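Local coordinates for protein Cel44C (Paenibacillus polymyxa, PDB 2YIH) that hydrolyses the beta-1,4-glucan backbone of xyloglucan and related glucans, this chain being a family 44 glycoside hydrolase part of a longer, calcium-binding modular protein, at residues N48-T51 against G52-W55; D71-L74 against C75-G79. The protein carries 8 engineered substitutions. All coordinates share one frame; numbering follows the deposited sequence.

Interaction 1 of 2, residues N48-T51 against G52-W55; sequences NRMT and GYNW. With BGC (beta-D-glucopyranose), chain B; EDO (1,2-ethanediol), chain M.
Met50 O is gripped twice as the short helix 48-51 gives way to loop: Tyr53 N reaches it in a weak bond of 3.3 Å, and water 2 donates to the same oxygen at 2.7 Å from Met50 O. That water also donates to Tyr53 O, tying both ends of the Tyr53 backbone to one carbonyl. A second water works differently, joining Arg49 O, to which it donates, to Gly52 N, from which it weakly accepts, so solvent stands in where the helix is running out of direct bonds. From the same turn the Met50 side chain, folded by chi2 of -58° and chi3 of -70°, runs alongside Tyr53. Its methyl CE comes within 3.7 Å of Tyr53 CD2, and SD sits 4.7 Å from the ring centroid, an oblique Met-aromatic contact. Farther out, the Tyr53 hydroxyl bonds to Asn58, while Thr51 OG1 bonds to Asp185. Arg49 points elsewhere: NE and NH2 hold the two oxygens of one ethanediol, probably from the crystallisation liquor, with NE 2.9 Å from O1, which lies in the guanidinium plane, and NH1 forms a salt bridge to Asp71. A methionine in place of Arg49 would probably leave the Asp71 carboxylate without its charged mate and the diol without its donors. At the other end of the helix Asn48 ND2 makes a weak bond of 3.4 Å to O3 of a bound glucose unit. The turn follows barrel strand 42-45 and through Asn48 joins the glycan pocket of a TIM-barrel glycoside hydrolase.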
ATOM      1  N   ASN A  48     -11.507   0.783  -6.449  1.00  8.49           N
ATOM      2  CA  ASN A  48     -12.982   0.724  -6.610  1.00  8.19           C
ATOM      3  C   ASN A  48     -13.395  -0.128  -7.817  1.00  8.37           C
ATOM      4  O   ASN A  48     -14.415  -0.822  -7.772  1.00  8.54           O
ATOM      5  CB  ASN A  48     -13.526   2.143  -6.745  1.00  8.52           C
ATOM      6  CG  ASN A  48     -13.354   2.942  -5.471  1.00  8.06           C
ATOM      7  OD1 ASN A  48     -13.199   2.371  -4.415  1.00  8.53           O
ATOM      8  ND2 ASN A  48     -13.497   4.264  -5.556  1.00  8.50           N
ATOM      9  N   ARG A  49     -12.624  -0.070  -8.906  1.00  8.36           N
ATOM     10  CA  ARG A  49     -13.018  -0.836 -10.112  1.00  8.37           C
ATOM     11  C   ARG A  49     -13.024  -2.340  -9.903  1.00  8.10           C
ATOM     12  O   ARG A  49     -13.631  -3.076 -10.701  1.00  8.17           O
ATOM     13  CB  ARG A  49     -12.105  -0.483 -11.307  1.00  8.44           C
ATOM     14  CG  ARG A  49     -12.555   0.788 -12.012  1.00  8.44           C
ATOM     15  CD  ARG A  49     -13.639   0.478 -13.037  1.00  8.74           C
ATOM     16  NE  ARG A  49     -14.029   1.673 -13.801  1.00  8.86           N
ATOM     17  CZ  ARG A  49     -14.816   1.617 -14.878  1.00  8.90           C
ATOM     18  NH1 ARG A  49     -15.251   0.430 -15.319  1.00  9.32           N
ATOM     19  NH2 ARG A  49     -15.095   2.732 -15.573  1.00  9.01           N
ATOM     20  N   MET A  50     -12.283  -2.833  -8.898  1.00  8.05           N
ATOM     21  CA  MET A  50     -12.183  -4.286  -8.777  1.00  8.14           C
ATOM     22  C   MET A  50     -13.366  -4.951  -8.087  1.00  8.09           C
ATOM     23  O   MET A  50     -13.557  -6.167  -8.220  1.00  7.82           O
ATOM     24  CB  MET A  50     -10.854  -4.690  -8.126  1.00  8.31           C
ATOM     25  CG  MET A  50      -9.652  -4.516  -9.090  1.00  8.47           C
ATOM     26  SD  MET A  50      -9.830  -5.467 -10.626  1.00  8.86           S
ATOM     27  CE  MET A  50      -9.644  -7.136 -10.003  1.00  9.36           C
ATOM     28  N   THR A  51     -14.172  -4.158  -7.383  1.00  7.82           N
ATOM     29  CA  THR A  51     -15.338  -4.727  -6.658  1.00  7.62           C
ATOM     30  C   THR A  51     -16.285  -5.439  -7.632  1.00  8.05           C
ATOM     31  O   THR A  51     -16.720  -6.589  -7.381  1.00  8.13           O
ATOM     32  CB  THR A  51     -16.109  -3.598  -5.942  1.00  7.56           C
ATOM     33  OG1 THR A  51     -15.270  -3.089  -4.884  1.00  7.89           O
ATOM     34  CG2 THR A  51     -17.467  -4.129  -5.384  1.00  7.25           C
ATOM     35  N   GLY A  52     -16.602  -4.752  -8.740  1.00  7.65           N
ATOM     36  CA  GLY A  52     -17.494  -5.332  -9.751  1.00  7.85           C
ATOM     37  C   GLY A  52     -16.828  -5.865 -11.003  1.00  8.05           C
ATOM     38  O   GLY A  52     -17.497  -6.056 -12.043  1.00  7.87           O
ATOM     39  N   TYR A  53     -15.528  -6.157 -10.927  1.00  7.49           N
ATOM     40  CA  TYR A  53     -14.828  -6.738 -12.065  1.00  7.71           C
ATOM     41  C   TYR A  53     -15.235  -8.216 -12.288  1.00  8.09           C
ATOM     42  O   TYR A  53     -15.226  -9.024 -11.355  1.00  8.89           O
ATOM     43  CB  TYR A  53     -13.291  -6.631 -11.868  1.00  7.61           C
ATOM     44  CG  TYR A  53     -12.477  -7.490 -12.853  1.00  7.66           C
ATOM     45  CD1 TYR A  53     -12.300  -7.092 -14.202  1.00  7.56           C
ATOM     46  CD2 TYR A  53     -11.969  -8.741 -12.456  1.00  7.61           C
ATOM     47  CE1 TYR A  53     -11.569  -7.858 -15.084  1.00  7.36           C
ATOM     48  CE2 TYR A  53     -11.236  -9.516 -13.333  1.00  7.37           C
ATOM     49  CZ  TYR A  53     -11.047  -9.092 -14.648  1.00  7.38           C
ATOM     50  OH  TYR A  53     -10.327  -9.922 -15.496  1.00  7.31           O
ATOM     51  N   ASN A  54     -15.640  -8.508 -13.517  1.00  7.95           N
ATOM     52  CA  ASN A  54     -16.115  -9.822 -13.938  1.00  8.53           C
ATOM     53  C   ASN A  54     -14.985 -10.462 -14.741  1.00  8.51           C
ATOM     54  O   ASN A  54     -14.660 -10.006 -15.829  1.00  8.71           O
ATOM     55  CB  ASN A  54     -17.330  -9.595 -14.845  1.00  8.61           C
ATOM     56  CG  ASN A  54     -17.893 -10.891 -15.411  1.00  8.96           C
ATOM     57  OD1 ASN A  54     -17.218 -11.925 -15.402  1.00  8.77           O
ATOM     58  ND2 ASN A  54     -19.146 -10.844 -15.902  1.00  8.90           N
ATOM     59  N   TRP A  55     -14.343 -11.487 -14.193  1.00  8.90           N
ATOM     60  CA  TRP A  55     -13.191 -12.076 -14.895  1.00  9.39           C
ATOM     61  C   TRP A  55     -13.541 -12.707 -16.241  1.00  9.91           C
ATOM     62  O   TRP A  55     -12.668 -12.857 -17.124  1.00 10.73           O
ATOM     63  CB  TRP A  55     -12.488 -13.089 -13.993  1.00  9.38           C
ATOM     64  CG  TRP A  55     -13.151 -14.467 -13.925  1.00  9.67           C
ATOM     65  CD1 TRP A  55     -14.169 -14.835 -13.077  1.00  9.92           C
ATOM     66  CD2 TRP A  55     -12.734 -15.675 -14.608  1.00  9.81           C
ATOM     67  NE1 TRP A  55     -14.455 -16.184 -13.243  1.00  9.43           N
ATOM     68  CE2 TRP A  55     -13.601 -16.716 -14.184  1.00  9.78           C
ATOM     69  CE3 TRP A  55     -11.726 -15.972 -15.548  1.00  9.86           C
ATOM     70  CZ2 TRP A  55     -13.494 -18.020 -14.662  1.00  9.89           C
ATOM     71  CZ3 TRP A  55     -11.623 -17.286 -16.039  1.00  9.57           C
ATOM     72  CH2 TRP A  55     -12.495 -18.295 -15.580  1.00  9.72           C
TER
HETATM   73  C2  BGC B   5     -14.395   7.993  -1.331  0.50 20.98           C
HETATM   74  C3  BGC B   5     -14.056   6.599  -1.862  0.50 20.84           C
HETATM   75  C4  BGC B   5     -12.545   6.482  -2.060  0.50 20.56           C
HETATM   76  C5  BGC B   5     -11.759   6.975  -0.847  0.50 21.11           C
HETATM   77  C6  BGC B   5     -10.285   7.057  -1.241  0.50 21.27           C
HETATM   78  C1  BGC B   5     -13.597   8.250  -0.054  0.50 21.25           C
HETATM   79  O2  BGC B   5     -15.796   8.114  -1.046  0.50 22.32           O
HETATM   80  O3  BGC B   5     -14.707   6.361  -3.120  0.50 20.21           O
HETATM   81  O4  BGC B   5     -12.111   5.157  -2.409  0.50 19.15           O
HETATM   82  O5  BGC B   5     -12.227   8.266  -0.439  0.50 20.58           O
HETATM   83  O6  BGC B   5     -10.133   7.687  -2.521  0.50 22.28           O
HETATM   84  C1  EDO M1530     -12.723   5.402 -13.065  1.00 15.77           C
HETATM   85  O1  EDO M1530     -13.305   4.175 -12.567  1.00 14.83           O
HETATM   86  C2  EDO M1530     -12.355   5.226 -14.545  1.00 16.64           C
HETATM   87  O2  EDO M1530     -13.533   5.227 -15.365  1.00 15.87           O
HETATM   88  O   HOH W   1     -16.295  -2.639 -10.566  1.00  7.94           O
HETATM   89  O   HOH W   2     -13.596  -8.708  -9.119  1.00 10.60           O

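Interaction 2 of 2, residues D71-L74 against C75-G79; sequences DNYL and CSNGG. With EDO (1,2-ethanediol), chain H.
Tyr73 and Asn77 both set CG anti to the backbone N (chi1 171° and -176°), and these torsions bring the two side chains together one helical turn apart. Asn77 CB lies over one face of the Tyr73 ring, displaced toward its rim and 4.2 Å from the centroid, in a CH-pi contact. The amide follows the ring outward, its plane only 15° from that of the phenol. Asn77 ND2 then donates to an ethanediol oxygen, O2, at 2.9 Å, and to water 4, which in turn donates to Leu74 O; the two bonds hold the amide in its rotation. This side chain therefore reaches back to the backbone of its own helix through solvent. At the start of helix 73-77, Asp71 OD1 accepts from Tyr73 N at 2.9 Å, forming an Asx turn. Along the helix the Asn77 N to Tyr73 O bond is short and nearly straight, at 2.7 Å. The last helical bond runs from Gly78 N to Leu74 O, approaching from above the carbonyl plane, and Gly79, with positive phi, closes a Schellman motif, its N 3.0 Å from Ser76 O. On the exposed flank water 3 joins Asn72 OD1 to Ser76 OG in one of two conformers of Ser76, and so doubtfully. Cys75, on the buried flank beside Val91 of helix 90-102, is fixed by its disulfide to Cys85, while Leu74 is also buried against Val91.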
ATOM      1  N   ASP A  71     -18.164  -0.912 -18.082  1.00  9.44           N
ATOM      2  CA  ASP A  71     -17.438  -0.736 -19.327  1.00  9.34           C
ATOM      3  C   ASP A  71     -16.088  -1.448 -19.278  1.00  9.24           C
ATOM      4  O   ASP A  71     -15.792  -2.190 -18.312  1.00  8.60           O
ATOM      5  CB  ASP A  71     -17.280   0.774 -19.611  1.00  9.43           C
ATOM      6  CG  ASP A  71     -16.553   1.497 -18.493  1.00 10.26           C
ATOM      7  OD1 ASP A  71     -15.516   0.969 -18.038  1.00  9.67           O
ATOM      8  OD2 ASP A  71     -17.070   2.542 -18.020  1.00 10.35           O
ATOM      9  N   ASN A  72     -15.327  -1.304 -20.351  1.00  9.13           N
ATOM     10  CA  ASN A  72     -14.039  -1.981 -20.519  1.00 10.18           C
ATOM     11  C   ASN A  72     -12.836  -1.192 -19.977  1.00  9.85           C
ATOM     12  O   ASN A  72     -11.702  -1.430 -20.401  1.00 10.14           O
ATOM     13  CB  ASN A  72     -13.818  -2.303 -22.007  1.00 11.39           C
ATOM     14  CG  ASN A  72     -13.713  -1.049 -22.881  1.00 13.13           C
ATOM     15  OD1 ASN A  72     -14.001   0.047 -22.461  1.00 13.55           O
ATOM     16  ND2 ASN A  72     -13.374  -1.254 -24.143  1.00 15.39           N
ATOM     17  N   TYR A  73     -13.069  -0.276 -19.041  1.00  9.84           N
ATOM     18  CA  TYR A  73     -11.976   0.569 -18.535  1.00  9.98           C
ATOM     19  C   TYR A  73     -10.747  -0.262 -18.140  1.00 10.10           C
ATOM     20  O   TYR A  73      -9.610   0.132 -18.405  1.00 10.74           O
ATOM     21  CB  TYR A  73     -12.429   1.365 -17.316  1.00  9.76           C
ATOM     22  CG  TYR A  73     -11.280   2.087 -16.621  1.00 10.30           C
ATOM     23  CD1 TYR A  73     -10.680   3.195 -17.209  1.00 10.57           C
ATOM     24  CD2 TYR A  73     -10.748   1.609 -15.427  1.00 10.28           C
ATOM     25  CE1 TYR A  73      -9.614   3.824 -16.605  1.00 11.90           C
ATOM     26  CE2 TYR A  73      -9.717   2.266 -14.804  1.00 11.57           C
ATOM     27  CZ  TYR A  73      -9.138   3.347 -15.404  1.00 12.19           C
ATOM     28  OH  TYR A  73      -8.102   3.989 -14.775  1.00 12.71           O
ATOM     29  N   LEU A  74     -10.952  -1.376 -17.441  1.00  9.66           N
ATOM     30  CA  LEU A  74      -9.767  -2.073 -16.892  1.00  9.77           C
ATOM     31  C   LEU A  74      -8.926  -2.681 -18.025  1.00 10.04           C
ATOM     32  O   LEU A  74      -7.690  -2.875 -17.894  1.00 10.09           O
ATOM     33  CB  LEU A  74     -10.178  -3.148 -15.874  1.00  9.40           C
ATOM     34  CG  LEU A  74     -10.624  -2.624 -14.505  1.00  9.34           C
ATOM     35  CD1 LEU A  74     -11.021  -3.810 -13.598  1.00  9.89           C
ATOM     36  CD2 LEU A  74      -9.484  -1.767 -13.870  1.00  9.56           C
ATOM     37  N   CYS A  75      -9.588  -3.012 -19.133  1.00 10.26           N
ATOM     38  CA  CYS A  75      -8.846  -3.457 -20.335  1.00 11.42           C
ATOM     39  C   CYS A  75      -8.009  -2.297 -20.888  1.00 11.48           C
ATOM     40  O   CYS A  75      -6.798  -2.456 -21.179  1.00 11.19           O
ATOM     41  CB  CYS A  75      -9.796  -3.926 -21.433  1.00 12.17           C
ATOM     42  SG  CYS A  75     -10.684  -5.450 -20.977  1.00 12.99           S
ATOM     43  N   SER A  76      -8.655  -1.142 -21.035  1.00 11.26           N
ATOM     44  CA  SER A  76      -7.963   0.089 -21.441  0.70 11.95           C
ATOM     45  C   SER A  76      -6.763   0.407 -20.538  1.00 12.34           C
ATOM     46  O   SER A  76      -5.636   0.647 -21.015  1.00 12.32           O
ATOM     47  CB  SER A  76      -8.938   1.264 -21.444  0.70 11.33           C
ATOM     48  OG  SER A  76     -10.005   1.034 -22.343  0.70 11.29           O
ATOM     49  N   ASN A  77      -7.021   0.439 -19.239  1.00 12.82           N
ATOM     50  CA  ASN A  77      -5.991   0.724 -18.260  1.00 13.51           C
ATOM     51  C   ASN A  77      -4.810  -0.259 -18.323  1.00 13.88           C
ATOM     52  O   ASN A  77      -3.646   0.139 -18.086  1.00 15.34           O
ATOM     53  CB  ASN A  77      -6.603   0.758 -16.840  1.00 14.34           C
ATOM     54  CG  ASN A  77      -5.597   1.160 -15.769  1.00 15.43           C
ATOM     55  OD1 ASN A  77      -5.054   2.258 -15.805  1.00 16.14           O
ATOM     56  ND2 ASN A  77      -5.327   0.256 -14.836  1.00 15.66           N
ATOM     57  N   GLY A  78      -5.096  -1.531 -18.583  1.00 12.90           N
ATOM     58  CA  GLY A  78      -4.060  -2.540 -18.666  1.00 13.94           C
ATOM     59  C   GLY A  78      -3.374  -2.596 -20.017  1.00 14.15           C
ATOM     60  O   GLY A  78      -2.470  -3.409 -20.213  1.00 16.02           O
ATOM     61  N   GLY A  79      -3.851  -1.785 -20.967  1.00 14.06           N
ATOM     62  CA  GLY A  79      -3.281  -1.740 -22.335  1.00 14.75           C
ATOM     63  C   GLY A  79      -3.675  -2.880 -23.239  1.00 14.84           C
ATOM     64  O   GLY A  79      -2.969  -3.200 -24.198  1.00 14.79           O
TER
HETATM   65  C1  EDO H1525      -2.562  -1.949 -11.713  1.00 18.57           C
HETATM   66  O1  EDO H1525      -1.384  -1.983 -12.528  1.00 17.85           O
HETATM   67  C2  EDO H1525      -3.679  -1.392 -12.590  1.00 18.99           C
HETATM   68  O2  EDO H1525      -3.593   0.026 -12.521  1.00 18.83           O
HETATM   69  O   HOH W   3     -12.226   2.315 -21.433  1.00 18.34           O
HETATM   70  O   HOH W   4      -6.325  -2.521 -15.366  1.00 16.38           O

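The two contacts show how neighbouring short helices can be stabilised by different means. Interaction 1 is largely buried and lies next to the glycan pocket; interaction 2 is mostly exposed, and of its touching residues only Leu74 and Cys75 are buried. Both use water on a carbonyl, but the first has one weak direct backbone bond across its segments, the second a run of helical ones. They meet directly: Arg49 NH1 reaches Asp71 OD1 at 2.8 Å in a salt bridge, the Arg49 guanidinium packs on Tyr73 CB, and Leu74 CD1 touches both Met50 SD and Tyr53 CD1. Leu74 thus brings helix 73-77 against the Met-aromatic pair of the 48-55 turn.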